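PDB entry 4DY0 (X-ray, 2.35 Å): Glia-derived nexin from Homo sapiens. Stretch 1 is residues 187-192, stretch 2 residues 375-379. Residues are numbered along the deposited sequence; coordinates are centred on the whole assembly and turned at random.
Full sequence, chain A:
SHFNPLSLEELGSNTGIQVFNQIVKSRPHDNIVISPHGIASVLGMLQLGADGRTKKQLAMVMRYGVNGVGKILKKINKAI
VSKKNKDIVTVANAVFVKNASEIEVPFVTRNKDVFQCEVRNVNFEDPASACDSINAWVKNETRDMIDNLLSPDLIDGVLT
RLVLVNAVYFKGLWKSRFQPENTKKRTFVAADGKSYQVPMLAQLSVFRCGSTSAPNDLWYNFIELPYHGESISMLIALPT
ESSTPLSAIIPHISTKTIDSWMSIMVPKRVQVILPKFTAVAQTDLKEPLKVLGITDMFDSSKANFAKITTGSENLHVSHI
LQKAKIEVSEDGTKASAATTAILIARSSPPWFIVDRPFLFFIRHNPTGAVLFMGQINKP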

# COMPACT_ATOMS: atom_id res chain seq x y z
N THR A 187 27.19 -4.60 2.68
CA THR A 187 26.84 -5.25 1.42
C THR A 187 25.39 -5.73 1.37
O THR A 187 24.92 -6.45 2.25
N PHE A 188 24.68 -5.31 0.32
CA PHE A 188 23.37 -5.85 0.00
C PHE A 188 23.51 -6.58 -1.32
O PHE A 188 24.00 -6.01 -2.29
N VAL A 189 23.14 -7.86 -1.37
CA VAL A 189 23.22 -8.61 -2.61
C VAL A 189 21.86 -8.62 -3.30
O VAL A 189 20.92 -9.27 -2.84
N ALA A 190 21.75 -7.88 -4.40
CA ALA A 190 20.47 -7.73 -5.09
C ALA A 190 20.15 -8.94 -5.95
O ALA A 190 20.91 -9.91 -5.98
N ALA A 191 19.02 -8.87 -6.64
CA ALA A 191 18.55 -9.98 -7.47
C ALA A 191 19.56 -10.38 -8.56
O ALA A 191 19.80 -11.57 -8.79
N ASP A 192 20.15 -9.38 -9.22
CA ASP A 192 21.16 -9.62 -10.25
C ASP A 192 22.34 -10.43 -9.70
O ASP A 192 23.12 -11.01 -10.46
N GLN A 375 7.99 -5.10 -1.97
CA GLN A 375 9.10 -5.98 -2.28
C GLN A 375 10.29 -5.10 -2.63
O GLN A 375 10.23 -4.31 -3.57
N ILE A 376 11.36 -5.21 -1.85
CA ILE A 376 12.53 -4.38 -2.09
C ILE A 376 13.65 -5.23 -2.68
O ILE A 376 14.22 -6.08 -1.99
N ASN A 377 13.95 -4.99 -3.95
CA ASN A 377 15.03 -5.70 -4.65
C ASN A 377 16.35 -4.95 -4.59
O ASN A 377 17.41 -5.53 -4.78
N LYS A 378 16.27 -3.65 -4.34
CA LYS A 378 17.45 -2.82 -4.16
C LYS A 378 17.09 -1.55 -3.40
O LYS A 378 16.45 -0.66 -3.95
N PRO A 379 17.50 -1.46 -2.13
CA PRO A 379 17.20 -0.28 -1.33
C PRO A 379 17.70 0.99 -2.00
O PRO A 379 18.75 0.98 -2.64
OXT PRO A 379 17.06 2.04 -1.93

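The contact is small, 242 Å² summed over both sides, and it is organised around one aromatic ring. Phe188 sits in the last part of a strand, where alternation sends its CA-to-CB bond toward the C-terminal stretch while that of Val189 points away. With chi1 at t (-177°) and chi2 at 95°, the buried ring extends from its backbone to meet the chain end, and it touches four of the five residues there.

The most specific apolar interaction is a CH-pi contact. Pro379 CD lies 3.5 Å from the centroid of the Phe188 ring and only 10° off the ring normal, so the methylene sits almost squarely over one face. The closest atoms of this pair are Phe188 CE2 and Pro379 CD, at 3.6 Å. The CA-to-CB bond of Pro379 points toward the other stretch, and its ring has a C-gamma endo pucker; a CD next to the ring nitrogen is a slightly polarised carbon, well suited to an aromatic face.

Backbone carbonyls occupy the ring's edge. Phe188 CE2 approaches Asn377 O at 3.4 Å, and Phe188 CZ lies 4.3 Å from Ile376 O, a sensible arrangement because aromatic edges are weakly positive. Ala190 CB also reaches Asn377 O, at 3.4 Å. Here the backbones come close, with the CA atoms of Ala190 and Asn377 5.8 Å apart, and the Ala190 methyl lies against that carbonyl.

Ala191 points toward the partner too, packing its CB against the side-chain amide of Asn377, whose CA-to-CB bond points sideways; with chi1 at -85° (m), the end of the side chain comes nearer. Lys378, t at chi1, leads its end away and offers mainly backbone: Phe188 CE2 is 4.2 Å from Lys378 CA.

No hydrogen bond crosses between the stretches. Asp192, with chi1 in p, makes no contact across; OD2 is hydrogen-bonded elsewhere in the structure and OD1 to a residue flanking one of the stretches. The contact combines one ring, two alanine methyls, a terminal proline over the ring face and the backbone carbonyl and side chain of Asn377.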

# COMPACT_ATOMS: atom_id res chain seq x y z
CB THR A 187 27.76 -6.45 1.15
OG1 THR A 187 29.12 -6.01 1.04
CG2 THR A 187 27.36 -7.15 -0.15
CB PHE A 188 22.34 -4.71 -0.11
CG PHE A 188 20.93 -5.17 -0.37
CD1 PHE A 188 20.03 -5.35 0.67
CD2 PHE A 188 20.50 -5.43 -1.67
CE1 PHE A 188 18.73 -5.78 0.43
CE2 PHE A 188 19.20 -5.86 -1.92
CZ PHE A 188 18.32 -6.03 -0.87
CB VAL A 189 23.70 -10.06 -2.39
CG1 VAL A 189 23.78 -10.79 -3.72
CG2 VAL A 189 25.06 -10.07 -1.72
CB ALA A 190 20.45 -6.46 -5.92
CB ALA A 191 17.20 -9.65 -8.09
CB ASP A 192 21.66 -8.29 -10.83
CG ASP A 192 22.17 -7.35 -9.77
OD1 ASP A 192 22.50 -7.83 -8.67
OD2 ASP A 192 22.25 -6.12 -10.02
CB GLN A 375 8.75 -6.96 -3.40
CG GLN A 375 9.47 -6.72 -4.70
CD GLN A 375 9.31 -7.87 -5.68
OE1 GLN A 375 9.19 -9.03 -5.28
NE2 GLN A 375 9.31 -7.56 -6.97
CB ILE A 376 13.03 -3.71 -0.79
CG1 ILE A 376 11.92 -2.86 -0.17
CG2 ILE A 376 14.28 -2.89 -1.06
CD1 ILE A 376 11.36 -1.78 -1.10
CB ASN A 377 14.64 -5.94 -6.11
CG ASN A 377 13.82 -7.20 -6.28
OD1 ASN A 377 12.63 -7.14 -6.61
ND2 ASN A 377 14.45 -8.34 -6.04
CB LYS A 378 18.08 -2.46 -5.51
CG LYS A 378 19.52 -1.97 -5.40
CD LYS A 378 20.20 -1.92 -6.76
CE LYS A 378 19.59 -0.85 -7.66
NZ LYS A 378 20.27 -0.79 -8.98
CB PRO A 379 17.96 -0.52 -0.02
CG PRO A 379 18.80 -1.74 -0.24
CD PRO A 379 18.20 -2.50 -1.36